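Long-range contact in lipopolysaccharide biosynthesis protein wbpB (Thermus thermophilus, PDB 3O9Z), which binds NAD and 2-oxoglutarate and probably acts as the dehydrogenase in making 2,3-diacetamido-2,3-dideoxy-D-mannuronic acid for lipopolysaccharide: residues M3-I15 with V26-V40. Residues are numbered along the deposited sequence; the frame is centred on the assembly and turned at random.
Sequences MTRFALTGLAGYI and VGGVLVASLDPATNV. With NAD (nicotinamide-adenine-dinucleotide), chain E.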
loop_
_atom_site.group_PDB
_atom_site.type_symbol
_atom_site.label_atom_id
_atom_site.label_comp_id
_atom_site.label_asym_id
_atom_site.label_seq_id
_atom_site.Cartn_x
_atom_site.Cartn_y
_atom_site.Cartn_z
ATOM N N MET A 3 -26.943 23.489 -6.369
ATOM C CA MET A 3 -26.206 22.416 -5.635
ATOM C C MET A 3 -24.810 22.316 -6.217
ATOM O O MET A 3 -24.637 21.804 -7.331
ATOM C CB MET A 3 -26.892 21.066 -5.838
ATOM C CG MET A 3 -27.407 20.448 -4.555
ATOM S SD MET A 3 -27.788 18.696 -4.774
ATOM C CE MET A 3 -28.722 18.430 -3.273
ATOM N N THR A 4 -23.824 22.784 -5.452
ATOM C CA THR A 4 -22.455 22.807 -5.952
ATOM C C THR A 4 -22.087 21.345 -6.031
ATOM O O THR A 4 -22.334 20.638 -5.077
ATOM C CB THR A 4 -21.521 23.547 -4.975
ATOM O OG1 THR A 4 -22.046 24.878 -4.857
ATOM C CG2 THR A 4 -20.151 23.656 -5.606
ATOM N N ARG A 5 -21.388 20.984 -7.097
ATOM C CA ARG A 5 -20.986 19.577 -7.235
ATOM C C ARG A 5 -19.499 19.446 -6.875
ATOM O O ARG A 5 -18.620 20.055 -7.515
ATOM C CB ARG A 5 -21.237 19.076 -8.646
ATOM C CG ARG A 5 -22.720 18.972 -9.005
ATOM C CD ARG A 5 -22.938 18.832 -10.522
ATOM N NE ARG A 5 -22.351 17.638 -11.141
ATOM C CZ ARG A 5 -22.808 16.394 -11.005
ATOM N NH1 ARG A 5 -22.216 15.407 -11.657
ATOM N NH2 ARG A 5 -23.833 16.145 -10.199
ATOM N N PHE A 6 -19.231 18.539 -5.924
ATOM C CA PHE A 6 -17.880 18.340 -5.401
ATOM C C PHE A 6 -17.360 16.948 -5.711
ATOM O O PHE A 6 -18.149 15.971 -5.726
ATOM C CB PHE A 6 -17.948 18.424 -3.888
ATOM C CG PHE A 6 -18.032 19.810 -3.346
ATOM C CD1 PHE A 6 -19.272 20.345 -3.020
ATOM C CD2 PHE A 6 -16.883 20.537 -3.100
ATOM C CE1 PHE A 6 -19.370 21.657 -2.528
ATOM C CE2 PHE A 6 -16.973 21.855 -2.645
ATOM C CZ PHE A 6 -18.204 22.374 -2.264
ATOM N N ALA A 7 -16.057 16.810 -5.935
ATOM C CA ALA A 7 -15.407 15.507 -5.770
ATOM C C ALA A 7 -14.406 15.762 -4.630
ATOM O O ALA A 7 -13.998 16.899 -4.376
ATOM C CB ALA A 7 -14.687 15.098 -7.011
ATOM N N LEU A 8 -14.027 14.705 -3.924
ATOM C CA LEU A 8 -13.172 14.831 -2.708
ATOM C C LEU A 8 -12.002 13.861 -2.834
ATOM O O LEU A 8 -12.218 12.676 -3.156
ATOM C CB LEU A 8 -13.935 14.590 -1.413
ATOM C CG LEU A 8 -13.084 14.494 -0.145
ATOM C CD1 LEU A 8 -12.407 15.807 0.170
ATOM C CD2 LEU A 8 -14.032 14.091 0.993
ATOM N N THR A 9 -10.778 14.321 -2.563
ATOM C CA THR A 9 -9.631 13.417 -2.450
ATOM C C THR A 9 -9.229 13.303 -0.984
ATOM O O THR A 9 -9.416 14.219 -0.179
ATOM C CB THR A 9 -8.421 13.818 -3.250
ATOM O OG1 THR A 9 -7.787 14.948 -2.640
ATOM C CG2 THR A 9 -8.852 14.225 -4.676
ATOM N N GLY A 10 -8.864 12.079 -0.599
ATOM C CA GLY A 10 -8.419 11.836 0.777
ATOM C C GLY A 10 -9.546 11.383 1.690
ATOM O O GLY A 10 -9.462 11.590 2.919
ATOM N N LEU A 11 -10.585 10.751 1.138
ATOM C CA LEU A 11 -11.803 10.440 1.895
ATOM C C LEU A 11 -11.580 9.593 3.178
ATOM O O LEU A 11 -12.352 9.695 4.106
ATOM C CB LEU A 11 -12.760 9.651 0.974
ATOM C CG LEU A 11 -14.091 9.196 1.566
ATOM C CD1 LEU A 11 -14.998 10.333 2.022
ATOM C CD2 LEU A 11 -14.808 8.320 0.537
ATOM N N ALA A 12 -10.545 8.752 3.169
ATOM C CA ALA A 12 -10.351 7.836 4.322
ATOM C C ALA A 12 -9.651 8.495 5.500
ATOM O O ALA A 12 -9.446 7.849 6.540
ATOM C CB ALA A 12 -9.546 6.655 3.871
ATOM N N GLY A 13 -9.244 9.749 5.345
ATOM C CA GLY A 13 -8.285 10.308 6.264
ATOM C C GLY A 13 -8.926 10.923 7.474
ATOM O O GLY A 13 -10.159 11.029 7.616
ATOM N N TYR A 14 -8.065 11.340 8.393
ATOM C CA TYR A 14 -8.544 12.016 9.580
ATOM C C TYR A 14 -9.430 13.241 9.358
ATOM O O TYR A 14 -10.445 13.421 10.034
ATOM C CB TYR A 14 -7.355 12.433 10.460
ATOM C CG TYR A 14 -7.809 13.282 11.613
ATOM C CD1 TYR A 14 -7.581 14.645 11.582
ATOM C CD2 TYR A 14 -8.370 12.706 12.764
ATOM C CE1 TYR A 14 -8.014 15.461 12.619
ATOM C CE2 TYR A 14 -8.812 13.536 13.815
ATOM C CZ TYR A 14 -8.591 14.893 13.733
ATOM O OH TYR A 14 -9.014 15.725 14.749
ATOM N N ILE A 15 -9.045 14.149 8.468
ATOM C CA ILE A 15 -9.764 15.414 8.336
ATOM C C ILE A 15 -10.954 15.286 7.377
ATOM O O ILE A 15 -11.850 16.148 7.416
ATOM C CB ILE A 15 -8.842 16.566 7.838
ATOM C CG1 ILE A 15 -9.371 17.943 8.266
ATOM C CG2 ILE A 15 -8.600 16.460 6.299
ATOM C CD1 ILE A 15 -9.472 18.123 9.784
ATOM N N VAL A 26 -23.212 23.138 3.378
ATOM C CA VAL A 26 -23.390 24.176 2.364
ATOM C C VAL A 26 -24.348 23.789 1.217
ATOM O O VAL A 26 -24.452 24.513 0.224
ATOM C CB VAL A 26 -22.055 24.665 1.778
ATOM C CG1 VAL A 26 -21.150 25.273 2.861
ATOM C CG2 VAL A 26 -21.339 23.567 0.968
ATOM N N GLY A 27 -24.997 22.630 1.327
ATOM C CA GLY A 27 -25.951 22.148 0.311
ATOM C C GLY A 27 -25.340 21.619 -0.969
ATOM O O GLY A 27 -25.970 21.636 -2.035
ATOM N N GLY A 28 -24.108 21.120 -0.859
ATOM C CA GLY A 28 -23.392 20.602 -2.021
ATOM C C GLY A 28 -23.710 19.122 -2.179
ATOM O O GLY A 28 -24.302 18.554 -1.294
ATOM N N VAL A 29 -23.252 18.529 -3.272
ATOM C CA VAL A 29 -23.342 17.072 -3.367
ATOM C C VAL A 29 -21.950 16.528 -3.633
ATOM O O VAL A 29 -21.227 17.033 -4.489
ATOM C CB VAL A 29 -24.355 16.669 -4.471
ATOM C CG1 VAL A 29 -23.931 17.228 -5.799
ATOM C CG2 VAL A 29 -24.468 15.132 -4.513
ATOM N N LEU A 30 -21.628 15.425 -2.935
ATOM C CA LEU A 30 -20.400 14.710 -3.186
ATOM C C LEU A 30 -20.693 13.751 -4.334
ATOM O O LEU A 30 -21.435 12.771 -4.142
ATOM C CB LEU A 30 -19.971 13.971 -1.915
ATOM C CG LEU A 30 -18.670 13.195 -2.117
ATOM C CD1 LEU A 30 -17.499 14.160 -2.438
ATOM C CD2 LEU A 30 -18.343 12.287 -0.905
ATOM N N VAL A 31 -20.105 14.019 -5.484
ATOM C CA VAL A 31 -20.330 13.195 -6.664
ATOM C C VAL A 31 -19.404 11.964 -6.658
ATOM O O VAL A 31 -19.823 10.878 -7.058
ATOM C CB VAL A 31 -20.109 14.026 -7.946
ATOM C CG1 VAL A 31 -20.276 13.203 -9.211
ATOM C CG2 VAL A 31 -21.110 15.201 -7.944
ATOM N N ALA A 32 -18.150 12.128 -6.235
ATOM C CA ALA A 32 -17.164 11.071 -6.376
ATOM C C ALA A 32 -16.040 11.401 -5.413
ATOM O O ALA A 32 -15.785 12.569 -5.083
ATOM C CB ALA A 32 -16.624 10.966 -7.772
ATOM N N SER A 33 -15.401 10.351 -4.923
ATOM C CA SER A 33 -14.186 10.512 -4.098
ATOM C C SER A 33 -13.085 9.608 -4.571
ATOM O O SER A 33 -13.329 8.600 -5.246
ATOM C CB SER A 33 -14.491 10.131 -2.639
ATOM O OG SER A 33 -15.615 10.732 -2.049
ATOM N N LEU A 34 -11.861 9.959 -4.160
ATOM C CA LEU A 34 -10.647 9.235 -4.476
ATOM C C LEU A 34 -9.899 9.003 -3.166
ATOM O O LEU A 34 -9.614 9.964 -2.437
ATOM C CB LEU A 34 -9.703 10.063 -5.386
ATOM C CG LEU A 34 -8.300 9.531 -5.611
ATOM C CD1 LEU A 34 -8.265 8.154 -6.285
ATOM C CD2 LEU A 34 -7.490 10.573 -6.438
ATOM N N ASP A 35 -9.486 7.753 -2.924
ATOM C CA ASP A 35 -8.465 7.484 -1.878
ATOM C C ASP A 35 -7.932 6.096 -2.194
ATOM O O ASP A 35 -8.743 5.180 -2.399
ATOM C CB ASP A 35 -9.074 7.470 -0.460
ATOM C CG ASP A 35 -8.043 7.636 0.645
ATOM O OD1 ASP A 35 -7.058 6.898 0.572
ATOM O OD2 ASP A 35 -8.230 8.523 1.489
ATOM N N PRO A 36 -6.611 5.922 -2.266
ATOM C CA PRO A 36 -6.016 4.599 -2.482
ATOM C C PRO A 36 -6.360 3.657 -1.327
ATOM O O PRO A 36 -6.341 2.431 -1.581
ATOM C CB PRO A 36 -4.514 4.861 -2.541
ATOM C CG PRO A 36 -4.441 6.405 -2.904
ATOM C CD PRO A 36 -5.615 7.013 -2.176
ATOM N N ALA A 37 -6.690 4.200 -0.160
ATOM C CA ALA A 37 -7.173 3.371 0.952
ATOM C C ALA A 37 -8.666 3.284 0.948
ATOM O O ALA A 37 -9.389 4.234 0.621
ATOM C CB ALA A 37 -6.695 3.934 2.266
ATOM N N THR A 38 -9.183 2.129 1.360
ATOM C CA THR A 38 -10.616 1.922 1.238
ATOM C C THR A 38 -11.340 1.889 2.576
ATOM O O THR A 38 -12.535 1.525 2.626
ATOM C CB THR A 38 -10.964 0.633 0.500
ATOM O OG1 THR A 38 -10.505 -0.450 1.318
ATOM C CG2 THR A 38 -10.258 0.506 -0.831
ATOM N N ASN A 39 -10.629 2.310 3.626
ATOM C CA ASN A 39 -11.288 2.449 4.917
ATOM C C ASN A 39 -12.153 3.685 5.083
ATOM O O ASN A 39 -11.826 4.610 5.824
ATOM C CB ASN A 39 -10.256 2.215 6.065
ATOM C CG ASN A 39 -9.113 3.223 6.090
ATOM O OD1 ASN A 39 -8.666 3.616 7.169
ATOM N ND2 ASN A 39 -8.571 3.565 4.956
ATOM N N VAL A 40 -13.201 3.751 4.257
ATOM C CA VAL A 40 -13.975 4.962 4.016
ATOM C C VAL A 40 -15.444 4.771 4.321
ATOM O O VAL A 40 -16.290 5.613 3.991
ATOM C CB VAL A 40 -13.830 5.417 2.547
ATOM C CG1 VAL A 40 -12.379 5.641 2.152
ATOM C CG2 VAL A 40 -14.503 4.401 1.577
HETATM P PA NAD E . -4.384 11.295 6.954
HETATM O O1A NAD E . -5.307 10.950 8.061
HETATM O O2A NAD E . -3.007 10.630 6.795
HETATM O O5B NAD E . -5.294 11.021 5.693
HETATM C C5B NAD E . -4.652 11.184 4.459
HETATM C C4B NAD E . -5.497 10.462 3.381
HETATM O O4B NAD E . -4.992 10.749 2.051
HETATM C C3B NAD E . -5.322 8.928 3.564
HETATM O O3B NAD E . -6.596 8.268 3.715
HETATM C C2B NAD E . -4.535 8.474 2.323
HETATM O O2B NAD E . -4.830 7.144 1.875
HETATM C C1B NAD E . -5.098 9.522 1.317
HETATM N N9A NAD E . -4.230 9.606 0.114
HETATM C C8A NAD E . -2.939 9.266 -0.154
HETATM N N7A NAD E . -2.643 9.499 -1.430
HETATM C C5A NAD E . -3.794 9.921 -2.049
HETATM C C6A NAD E . -4.150 10.303 -3.397
HETATM N N6A NAD E . -3.225 10.220 -4.403
HETATM N N1A NAD E . -5.415 10.690 -3.510
HETATM C C2A NAD E . -6.375 10.787 -2.600
HETATM N N3A NAD E . -6.072 10.407 -1.332
HETATM C C4A NAD E . -4.814 10.026 -1.088
HETATM O O3 NAD E . -4.125 12.873 6.983
HETATM P PN NAD E . -5.032 14.073 7.407
HETATM O O1N NAD E . -4.662 14.485 8.832
HETATM O O2N NAD E . -6.471 13.782 7.083
HETATM O O5D NAD E . -4.439 15.285 6.551
HETATM C C5D NAD E . -5.011 15.395 5.272
HETATM C C4D NAD E . -4.721 16.832 4.803
HETATM O O4D NAD E . -5.530 17.679 5.649
HETATM C C3D NAD E . -3.265 17.304 4.921
HETATM O O3D NAD E . -3.071 18.282 3.849
HETATM C C2D NAD E . -3.303 18.075 6.250
HETATM O O2D NAD E . -2.344 19.120 6.298
HETATM C C1D NAD E . -4.726 18.637 6.361
HETATM N N1N NAD E . -5.166 18.829 7.742
HETATM C C2N NAD E . -5.713 19.973 8.093
HETATM C C3N NAD E . -6.182 20.264 9.358
HETATM C C7N NAD E . -6.695 21.629 9.575
HETATM O O7N NAD E . -7.122 22.332 8.635
HETATM N N7N NAD E . -6.786 21.978 10.853
HETATM C C4N NAD E . -6.085 19.251 10.321
HETATM C C5N NAD E . -5.583 18.020 9.897
HETATM C C6N NAD E . -5.134 17.795 8.598
HETATM O O HOH W 1 -23.873 24.316 -2.948
HETATM O O HOH W 2 -10.613 5.874 7.749
#
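Ala12 N donates to Asp35 OD2 over 2.9 Å where the first two strands of the NAD-binding Rossmann fold end, joined as a beta-alpha-beta unit through helix 16-25. The donor lies 41° out of the carboxylate plane. OD2 also takes the adenosine ribose hydroxyl O3B of NAD at 2.8 Å, while OD1 takes O2B at 2.6 Å, as the acidic residue at the end of the second strand does in NAD-binding Rossmann folds. Ala37 N donates to OD1 as well, closing an Asx turn; four bonds on its two oxygens hold the carboxylate against rotation. Without it, as with an alanine at Asp35, both ribose hydroxyls and Ala12 N would probably lose these acceptors and the 35-37 turn its brace. Just after the type I turn Gly10-Gly13, Tyr14 N donates to NAD O1A and Ile15 N to O2N, one on each phosphate. Leu11, its CG anti to the backbone N (chi1 179°), lays CD2 against Val40 CB at 3.7 Å; Val40 CG1 presses tightly on Ala12 CB, at 3.5 Å. Farther back, six backbone hydrogen bonds, from Thr4 O to Gly10 N, lace parallel strands 5-9 and 29-34; helix 16-25 covers the Phe6, Leu8 and Leu30 face. On the other face, Val31 CG2 lies over the Arg5 guanidinium, toward its rim, and Arg5 NH1 hydrogen-bonds Glu71 O.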